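Local coordinates for protein putative carboxylesterase (Lactobacillus plantarum WCFS1, PDB 3BJR) that probably hydrolyses carboxylic ester bonds as a serine esterase of the alpha/beta-hydrolase fold, although its natural substrate is not established, at residues N205-V219 against I236-H248. Numbering follows the deposited sequence.
Sequences NQPTFIWTTADDPIV and IPYELHVFKHGPH
Asp216 grips His248 twice through one oxygen: OD2 accepts from His248 N at 2.9 Å and from ring ND1 at 3.1 Å, the two donors arriving from opposite faces of the carboxylate. The ND1 bond lies in the imidazole plane and, with the water that links NE2 to Thr212 OG1, holds the ring's rotation. CG of Asp216 stands anti to the backbone N (chi1 -179°), which carries the carboxylate across to the histidine, while OD1 closes an Asx turn onto Ile218 N. Thr213 CG2 lies over one face of the imidazole, 3.7 Å from its centroid. The arrangement is consistent with the acid-histidine pair of a hydrolase triad, near the probable nucleophile elbow at Ser132. An alanine here in place of Asp216 would probably leave His248 N and ND1 without their shared acceptor and the imidazole freer to turn. Asp216, Thr212, Thr213 and His248 are buried and tightly packed, with Val219 CG1 against CE1 at the more open margin; at the far end Pro207 and Pro237 lie side by side, Pro237 exposed. Strands 208-213 and 238-243 pair in parallel, joined by helix 222-233 as a beta-alpha-beta unit; helix 270-281 covers the Phe209 face, and strand 238-243 pairs antiparallel with a strand of the second subunit.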
ATOM      1  N   ASN A 205       7.184  -9.217 -16.772  1.00 37.93           N
ATOM      2  CA  ASN A 205       6.952  -9.187 -15.326  1.00 37.01           C
ATOM      3  C   ASN A 205       5.507  -9.606 -15.128  1.00 33.20           C
ATOM      4  O   ASN A 205       4.586  -9.140 -15.817  1.00 33.39           O
ATOM      5  CB  ASN A 205       7.174  -7.814 -14.664  1.00 36.31           C
ATOM      6  CG  ASN A 205       8.621  -7.467 -14.491  1.00 36.53           C
ATOM      7  OD1 ASN A 205       9.348  -7.388 -15.448  1.00 37.03           O
ATOM      8  ND2 ASN A 205       9.036  -7.232 -13.266  1.00 39.06           N
ATOM      9  N   GLN A 206       5.348 -10.488 -14.174  1.00 31.06           N
ATOM     10  CA  GLN A 206       4.077 -11.056 -13.758  1.00 33.70           C
ATOM     11  C   GLN A 206       3.487 -10.318 -12.568  1.00 35.86           C
ATOM     12  O   GLN A 206       4.204  -9.550 -11.931  1.00 38.94           O
ATOM     13  CB  GLN A 206       4.318 -12.546 -13.421  1.00 31.41           C
ATOM     14  CG  GLN A 206       4.850 -13.295 -14.647  1.00 28.26           C
ATOM     15  CD  GLN A 206       3.910 -13.174 -15.823  1.00 36.62           C
ATOM     16  OE1 GLN A 206       2.749 -13.476 -15.685  1.00 36.23           O
ATOM     17  NE2 GLN A 206       4.409 -12.723 -16.990  1.00 35.32           N
ATOM     18  N   PRO A 207       2.179 -10.527 -12.280  1.00 34.67           N
ATOM     19  CA  PRO A 207       1.501  -9.857 -11.168  1.00 33.54           C
ATOM     20  C   PRO A 207       2.273  -9.940  -9.863  1.00 36.12           C
ATOM     21  O   PRO A 207       2.778 -11.018  -9.502  1.00 34.19           O
ATOM     22  CB  PRO A 207       0.180 -10.581 -11.071  1.00 30.89           C
ATOM     23  CG  PRO A 207      -0.106 -10.981 -12.513  1.00 36.78           C
ATOM     24  CD  PRO A 207       1.236 -11.365 -13.052  1.00 36.53           C
ATOM     25  N   THR A 208       2.314  -8.805  -9.151  1.00 35.43           N
ATOM     26  CA  THR A 208       3.148  -8.658  -7.977  1.00 35.49           C
ATOM     27  C   THR A 208       2.406  -8.103  -6.770  1.00 34.81           C
ATOM     28  O   THR A 208       1.785  -7.050  -6.841  1.00 31.92           O
ATOM     29  CB  THR A 208       4.339  -7.734  -8.329  1.00 35.54           C
ATOM     30  OG1 THR A 208       5.020  -8.267  -9.480  1.00 32.18           O
ATOM     31  CG2 THR A 208       5.355  -7.575  -7.139  1.00 32.91           C
ATOM     32  N   PHE A 209       2.531  -8.797  -5.645  1.00 31.54           N
ATOM     33  CA  PHE A 209       1.965  -8.376  -4.376  1.00 31.77           C
ATOM     34  C   PHE A 209       3.135  -7.966  -3.515  1.00 32.43           C
ATOM     35  O   PHE A 209       4.016  -8.756  -3.250  1.00 34.55           O
ATOM     36  CB  PHE A 209       1.213  -9.505  -3.681  1.00 28.75           C
ATOM     37  CG  PHE A 209       0.621  -9.118  -2.389  1.00 34.53           C
ATOM     38  CD1 PHE A 209       1.318  -9.214  -1.230  1.00 35.17           C
ATOM     39  CD2 PHE A 209      -0.677  -8.603  -2.345  1.00 30.14           C
ATOM     40  CE1 PHE A 209       0.740  -8.849  -0.005  1.00 32.07           C
ATOM     41  CE2 PHE A 209      -1.244  -8.245  -1.151  1.00 32.70           C
ATOM     42  CZ  PHE A 209      -0.550  -8.340   0.009  1.00 29.09           C
ATOM     43  N   ILE A 210       3.113  -6.722  -3.046  1.00 34.65           N
ATOM     44  CA  ILE A 210       4.178  -6.198  -2.218  1.00 35.42           C
ATOM     45  C   ILE A 210       3.639  -5.625  -0.923  1.00 35.28           C
ATOM     46  O   ILE A 210       2.619  -4.944  -0.914  1.00 36.03           O
ATOM     47  CB  ILE A 210       4.913  -5.011  -2.892  1.00 34.53           C
ATOM     48  CG1 ILE A 210       5.218  -5.274  -4.347  1.00 33.79           C
ATOM     49  CG2 ILE A 210       6.209  -4.670  -2.147  1.00 37.96           C
ATOM     50  CD1 ILE A 210       5.509  -3.992  -5.141  1.00 34.93           C
ATOM     51  N   TRP A 211       4.351  -5.900   0.164  1.00 39.17           N
ATOM     52  CA  TRP A 211       4.132  -5.210   1.421  1.00 38.02           C
ATOM     53  C   TRP A 211       5.466  -4.948   2.090  1.00 37.79           C
ATOM     54  O   TRP A 211       6.431  -5.716   1.942  1.00 35.09           O
ATOM     55  CB  TRP A 211       3.136  -5.895   2.345  1.00 37.01           C
ATOM     56  CG  TRP A 211       3.660  -6.903   3.262  1.00 40.58           C
ATOM     57  CD1 TRP A 211       3.908  -6.748   4.588  1.00 40.13           C
ATOM     58  CD2 TRP A 211       3.932  -8.270   2.958  1.00 36.33           C
ATOM     59  NE1 TRP A 211       4.367  -7.927   5.120  1.00 39.05           N
ATOM     60  CE2 TRP A 211       4.363  -8.883   4.143  1.00 37.86           C
ATOM     61  CE3 TRP A 211       3.843  -9.026   1.803  1.00 38.80           C
ATOM     62  CZ2 TRP A 211       4.740 -10.219   4.198  1.00 42.74           C
ATOM     63  CZ3 TRP A 211       4.193 -10.352   1.855  1.00 42.42           C
ATOM     64  CH2 TRP A 211       4.646 -10.936   3.042  1.00 41.67           C
ATOM     65  N   THR A 212       5.540  -3.802   2.764  1.00 37.54           N
ATOM     66  CA  THR A 212       6.751  -3.448   3.513  1.00 36.06           C
ATOM     67  C   THR A 212       6.370  -2.492   4.644  1.00 35.35           C
ATOM     68  O   THR A 212       5.159  -2.246   4.914  1.00 31.60           O
ATOM     69  CB  THR A 212       7.897  -2.910   2.589  1.00 36.96           C
ATOM     70  OG1 THR A 212       9.154  -2.925   3.295  1.00 34.24           O
ATOM     71  CG2 THR A 212       7.617  -1.565   2.116  1.00 28.68           C
ATOM     72  N   THR A 213       7.392  -2.005   5.335  1.00 33.45           N
ATOM     73  CA  THR A 213       7.212  -1.065   6.437  1.00 32.12           C
ATOM     74  C   THR A 213       7.545   0.375   6.007  1.00 32.66           C
ATOM     75  O   THR A 213       8.493   0.609   5.218  1.00 33.31           O
ATOM     76  CB  THR A 213       8.016  -1.512   7.680  1.00 32.85           C
ATOM     77  OG1 THR A 213       7.733  -0.612   8.750  1.00 35.56           O
ATOM     78  CG2 THR A 213       9.545  -1.578   7.393  1.00 30.17           C
ATOM     79  N   ALA A 214       6.737   1.340   6.481  1.00 31.08           N
ATOM     80  CA  ALA A 214       6.904   2.743   6.140  1.00 31.10           C
ATOM     81  C   ALA A 214       7.887   3.480   7.063  1.00 34.81           C
ATOM     82  O   ALA A 214       8.504   4.467   6.642  1.00 35.33           O
ATOM     83  CB  ALA A 214       5.537   3.464   6.197  1.00 30.66           C
ATOM     84  N   ASP A 215       8.074   2.965   8.286  1.00 32.36           N
ATOM     85  CA  ASP A 215       8.722   3.744   9.324  1.00 32.21           C
ATOM     86  C   ASP A 215      10.010   3.156   9.872  1.00 35.34           C
ATOM     87  O   ASP A 215      10.290   3.268  11.056  1.00 35.67           O
ATOM     88  CB  ASP A 215       7.709   4.024  10.457  1.00 34.38           C
ATOM     89  CG  ASP A 215       7.238   2.765  11.172  1.00 34.02           C
ATOM     90  OD1 ASP A 215       7.048   1.730  10.512  1.00 35.35           O
ATOM     91  OD2 ASP A 215       7.043   2.818  12.411  1.00 38.06           O
ATOM     92  N   ASP A 216      10.779   2.504   9.015  1.00 36.91           N
ATOM     93  CA  ASP A 216      12.106   2.069   9.430  1.00 36.57           C
ATOM     94  C   ASP A 216      12.997   3.263   9.089  1.00 37.98           C
ATOM     95  O   ASP A 216      13.277   3.504   7.917  1.00 40.39           O
ATOM     96  CB  ASP A 216      12.569   0.833   8.683  1.00 37.55           C
ATOM     97  CG  ASP A 216      13.964   0.372   9.136  1.00 36.72           C
ATOM     98  OD1 ASP A 216      14.724   1.197   9.699  1.00 38.32           O
ATOM     99  OD2 ASP A 216      14.298  -0.798   8.937  1.00 38.14           O
ATOM    100  N   PRO A 217      13.470   4.005  10.102  1.00 38.59           N
ATOM    101  CA  PRO A 217      14.269   5.185   9.735  1.00 40.22           C
ATOM    102  C   PRO A 217      15.572   4.866   8.982  1.00 41.91           C
ATOM    103  O   PRO A 217      16.090   5.736   8.305  1.00 42.10           O
ATOM    104  CB  PRO A 217      14.569   5.851  11.080  1.00 38.48           C
ATOM    105  CG  PRO A 217      14.431   4.758  12.109  1.00 40.43           C
ATOM    106  CD  PRO A 217      13.381   3.820  11.564  1.00 41.70           C
ATOM    107  N   ILE A 218      16.046   3.623   9.061  1.00 41.13           N
ATOM    108  CA  ILE A 218      17.308   3.203   8.421  1.00 43.03           C
ATOM    109  C   ILE A 218      17.068   2.760   7.003  1.00 43.26           C
ATOM    110  O   ILE A 218      17.952   2.861   6.174  1.00 45.26           O
ATOM    111  CB  ILE A 218      18.072   2.113   9.343  1.00 43.21           C
ATOM    112  CG1 ILE A 218      18.588   2.828  10.583  1.00 49.12           C
ATOM    113  CG2 ILE A 218      19.292   1.467   8.726  1.00 37.78           C
ATOM    114  CD1 ILE A 218      19.361   4.136  10.207  1.00 41.26           C
ATOM    115  N   VAL A 219      15.862   2.291   6.716  1.00 41.20           N
ATOM    116  CA  VAL A 219      15.519   1.795   5.390  1.00 38.06           C
ATOM    117  C   VAL A 219      14.142   2.335   4.989  1.00 39.07           C
ATOM    118  O   VAL A 219      13.131   1.667   5.183  1.00 38.16           O
ATOM    119  CB  VAL A 219      15.478   0.285   5.405  1.00 33.75           C
ATOM    120  CG1 VAL A 219      15.198  -0.252   4.006  1.00 34.22           C
ATOM    121  CG2 VAL A 219      16.790  -0.278   5.964  1.00 36.28           C
ATOM    122  N   ILE A 236       1.839  -3.639 -15.245  1.00 33.90           N
ATOM    123  CA  ILE A 236       1.935  -4.974 -14.678  1.00 34.05           C
ATOM    124  C   ILE A 236       0.987  -4.949 -13.471  1.00 34.29           C
ATOM    125  O   ILE A 236       1.062  -4.021 -12.668  1.00 36.64           O
ATOM    126  CB  ILE A 236       3.390  -5.304 -14.182  1.00 33.62           C
ATOM    127  CG1 ILE A 236       4.425  -5.153 -15.308  1.00 31.44           C
ATOM    128  CG2 ILE A 236       3.463  -6.680 -13.485  1.00 29.23           C
ATOM    129  CD1 ILE A 236       4.140  -5.943 -16.582  1.00 27.05           C
ATOM    130  N   PRO A 237       0.054  -5.917 -13.360  1.00 35.34           N
ATOM    131  CA  PRO A 237      -0.847  -5.909 -12.181  1.00 31.72           C
ATOM    132  C   PRO A 237      -0.117  -5.983 -10.836  1.00 30.99           C
ATOM    133  O   PRO A 237       0.819  -6.767 -10.678  1.00 29.29           O
ATOM    134  CB  PRO A 237      -1.708  -7.163 -12.392  1.00 34.55           C
ATOM    135  CG  PRO A 237      -1.656  -7.384 -13.912  1.00 32.13           C
ATOM    136  CD  PRO A 237      -0.298  -6.993 -14.322  1.00 32.12           C
ATOM    137  N   TYR A 238      -0.554  -5.204  -9.856  1.00 30.26           N
ATOM    138  CA  TYR A 238       0.108  -5.195  -8.568  1.00 32.41           C
ATOM    139  C   TYR A 238      -0.824  -4.800  -7.441  1.00 32.01           C
ATOM    140  O   TYR A 238      -1.890  -4.212  -7.627  1.00 29.18           O
ATOM    141  CB  TYR A 238       1.317  -4.210  -8.570  1.00 34.35           C
ATOM    142  CG  TYR A 238       0.881  -2.722  -8.614  1.00 29.65           C
ATOM    143  CD1 TYR A 238       0.449  -2.165  -9.766  1.00 29.61           C
ATOM    144  CD2 TYR A 238       0.904  -1.917  -7.472  1.00 28.52           C
ATOM    145  CE1 TYR A 238       0.019  -0.854  -9.815  1.00 32.88           C
ATOM    146  CE2 TYR A 238       0.473  -0.592  -7.516  1.00 32.66           C
ATOM    147  CZ  TYR A 238       0.019  -0.083  -8.683  1.00 26.26           C
ATOM    148  OH  TYR A 238      -0.425   1.209  -8.810  1.00 34.36           O
ATOM    149  N   GLU A 239      -0.381  -5.096  -6.245  1.00 33.46           N
ATOM    150  CA  GLU A 239      -0.967  -4.559  -5.058  1.00 36.36           C
ATOM    151  C   GLU A 239       0.183  -4.181  -4.118  1.00 33.90           C
ATOM    152  O   GLU A 239       1.148  -4.871  -4.052  1.00 34.76           O
ATOM    153  CB  GLU A 239      -1.928  -5.595  -4.493  1.00 34.54           C
ATOM    154  CG  GLU A 239      -2.572  -5.270  -3.247  1.00 43.62           C
ATOM    155  CD  GLU A 239      -3.878  -6.001  -3.015  1.00 38.57           C
ATOM    156  OE1 GLU A 239      -4.687  -6.116  -3.910  1.00 39.28           O
ATOM    157  OE2 GLU A 239      -4.097  -6.440  -1.909  1.00 33.57           O
ATOM    158  N   LEU A 240       0.097  -3.031  -3.482  1.00 32.13           N
ATOM    159  CA  LEU A 240       1.132  -2.522  -2.599  1.00 28.73           C
ATOM    160  C   LEU A 240       0.550  -2.109  -1.242  1.00 29.00           C
ATOM    161  O   LEU A 240      -0.395  -1.360  -1.187  1.00 31.57           O
ATOM    162  CB  LEU A 240       1.833  -1.316  -3.236  1.00 28.73           C
ATOM    163  CG  LEU A 240       2.859  -0.492  -2.452  1.00 30.93           C
ATOM    164  CD1 LEU A 240       4.162  -1.285  -2.220  1.00 28.29           C
ATOM    165  CD2 LEU A 240       3.156   0.796  -3.176  1.00 27.19           C
ATOM    166  N   HIS A 241       1.180  -2.557  -0.167  1.00 32.53           N
ATOM    167  CA  HIS A 241       0.820  -2.224   1.211  1.00 30.33           C
ATOM    168  C   HIS A 241       2.045  -1.792   1.981  1.00 31.38           C
ATOM    169  O   HIS A 241       2.928  -2.601   2.238  1.00 31.65           O
ATOM    170  CB  HIS A 241       0.195  -3.451   1.841  1.00 31.13           C
ATOM    171  CG  HIS A 241      -1.069  -3.871   1.153  1.00 28.68           C
ATOM    172  ND1 HIS A 241      -2.273  -3.245   1.384  1.00 34.28           N
ATOM    173  CD2 HIS A 241      -1.313  -4.819   0.217  1.00 32.29           C
ATOM    174  CE1 HIS A 241      -3.201  -3.778   0.612  1.00 29.64           C
ATOM    175  NE2 HIS A 241      -2.649  -4.744  -0.095  1.00 28.37           N
ATOM    176  N   VAL A 242       2.146  -0.494   2.274  1.00 34.02           N
ATOM    177  CA  VAL A 242       3.243   0.071   3.081  1.00 31.09           C
ATOM    178  C   VAL A 242       2.628   0.365   4.463  1.00 32.35           C
ATOM    179  O   VAL A 242       1.882   1.322   4.637  1.00 26.08           O
ATOM    180  CB  VAL A 242       3.898   1.323   2.440  1.00 30.16           C
ATOM    181  CG1 VAL A 242       5.197   1.669   3.153  1.00 27.81           C
ATOM    182  CG2 VAL A 242       4.229   1.074   1.008  1.00 28.93           C
ATOM    183  N   PHE A 243       2.918  -0.505   5.420  1.00 29.58           N
ATOM    184  CA  PHE A 243       2.371  -0.410   6.761  1.00 31.64           C
ATOM    185  C   PHE A 243       3.321   0.293   7.720  1.00 31.61           C
ATOM    186  O   PHE A 243       4.535   0.231   7.557  1.00 30.41           O
ATOM    187  CB  PHE A 243       2.229  -1.814   7.379  1.00 33.17           C
ATOM    188  CG  PHE A 243       1.192  -2.720   6.765  1.00 30.76           C
ATOM    189  CD1 PHE A 243      -0.095  -2.756   7.290  1.00 37.51           C
ATOM    190  CD2 PHE A 243       1.527  -3.622   5.785  1.00 33.56           C
ATOM    191  CE1 PHE A 243      -1.050  -3.608   6.796  1.00 34.78           C
ATOM    192  CE2 PHE A 243       0.592  -4.500   5.305  1.00 35.05           C
ATOM    193  CZ  PHE A 243      -0.731  -4.464   5.801  1.00 31.34           C
ATOM    194  N   LYS A 244       2.781   0.929   8.748  1.00 32.04           N
ATOM    195  CA  LYS A 244       3.612   1.404   9.838  1.00 33.80           C
ATOM    196  C   LYS A 244       3.914   0.160  10.747  1.00 34.27           C
ATOM    197  O   LYS A 244       3.237  -0.090  11.750  1.00 34.94           O
ATOM    198  CB  LYS A 244       2.904   2.483  10.590  1.00 33.12           C
ATOM    199  CG  LYS A 244       3.715   3.124  11.685  1.00 38.83           C
ATOM    200  CD  LYS A 244       2.846   4.031  12.508  1.00 38.20           C
ATOM    201  CE  LYS A 244       3.233   4.031  13.956  1.00 45.20           C
ATOM    202  NZ  LYS A 244       2.184   4.720  14.764  1.00 62.75           N
ATOM    203  N   HIS A 245       4.955  -0.576  10.385  1.00 34.48           N
ATOM    204  CA  HIS A 245       5.349  -1.844  11.025  1.00 34.13           C
ATOM    205  C   HIS A 245       6.694  -1.858  11.761  1.00 36.43           C
ATOM    206  O   HIS A 245       7.126  -2.922  12.263  1.00 35.08           O
ATOM    207  CB  HIS A 245       5.368  -2.944   9.954  1.00 35.20           C
ATOM    208  CG  HIS A 245       4.043  -3.604   9.720  1.00 35.54           C
ATOM    209  ND1 HIS A 245       3.903  -4.674   8.857  1.00 38.91           N
ATOM    210  CD2 HIS A 245       2.824  -3.408  10.280  1.00 32.30           C
ATOM    211  CE1 HIS A 245       2.643  -5.064   8.854  1.00 39.35           C
ATOM    212  NE2 HIS A 245       1.970  -4.323   9.713  1.00 33.24           N
ATOM    213  N   GLY A 246       7.346  -0.696  11.818  1.00 37.18           N
ATOM    214  CA  GLY A 246       8.601  -0.550  12.531  1.00 36.31           C
ATOM    215  C   GLY A 246       9.784  -0.943  11.685  1.00 36.29           C
ATOM    216  O   GLY A 246       9.658  -1.077  10.469  1.00 39.89           O
ATOM    217  N   PRO A 247      10.945  -1.135  12.326  1.00 39.25           N
ATOM    218  CA  PRO A 247      12.156  -1.568  11.622  1.00 40.27           C
ATOM    219  C   PRO A 247      11.961  -2.870  10.873  1.00 38.89           C
ATOM    220  O   PRO A 247      11.232  -3.723  11.353  1.00 37.52           O
ATOM    221  CB  PRO A 247      13.181  -1.762  12.754  1.00 41.55           C
ATOM    222  CG  PRO A 247      12.665  -0.943  13.910  1.00 43.19           C
ATOM    223  CD  PRO A 247      11.170  -0.959  13.783  1.00 39.61           C
ATOM    224  N   HIS A 248      12.625  -3.025   9.724  1.00 40.36           N
ATOM    225  CA  HIS A 248      12.535  -4.240   8.895  1.00 42.36           C
ATOM    226  C   HIS A 248      12.756  -5.542   9.702  1.00 44.07           C
ATOM    227  O   HIS A 248      11.996  -6.486   9.562  1.00 46.69           O
ATOM    228  CB  HIS A 248      13.505  -4.187   7.693  1.00 43.56           C
ATOM    229  CG  HIS A 248      12.982  -3.438   6.503  1.00 42.57           C
ATOM    230  ND1 HIS A 248      12.957  -2.061   6.434  1.00 52.17           N
ATOM    231  CD2 HIS A 248      12.471  -3.876   5.329  1.00 48.98           C
ATOM    232  CE1 HIS A 248      12.450  -1.681   5.271  1.00 50.82           C
ATOM    233  NE2 HIS A 248      12.141  -2.765   4.581  1.00 53.26           N
TER
HETATM  234  O   HOH W   1      11.175  -2.249   1.761  1.00 33.45           O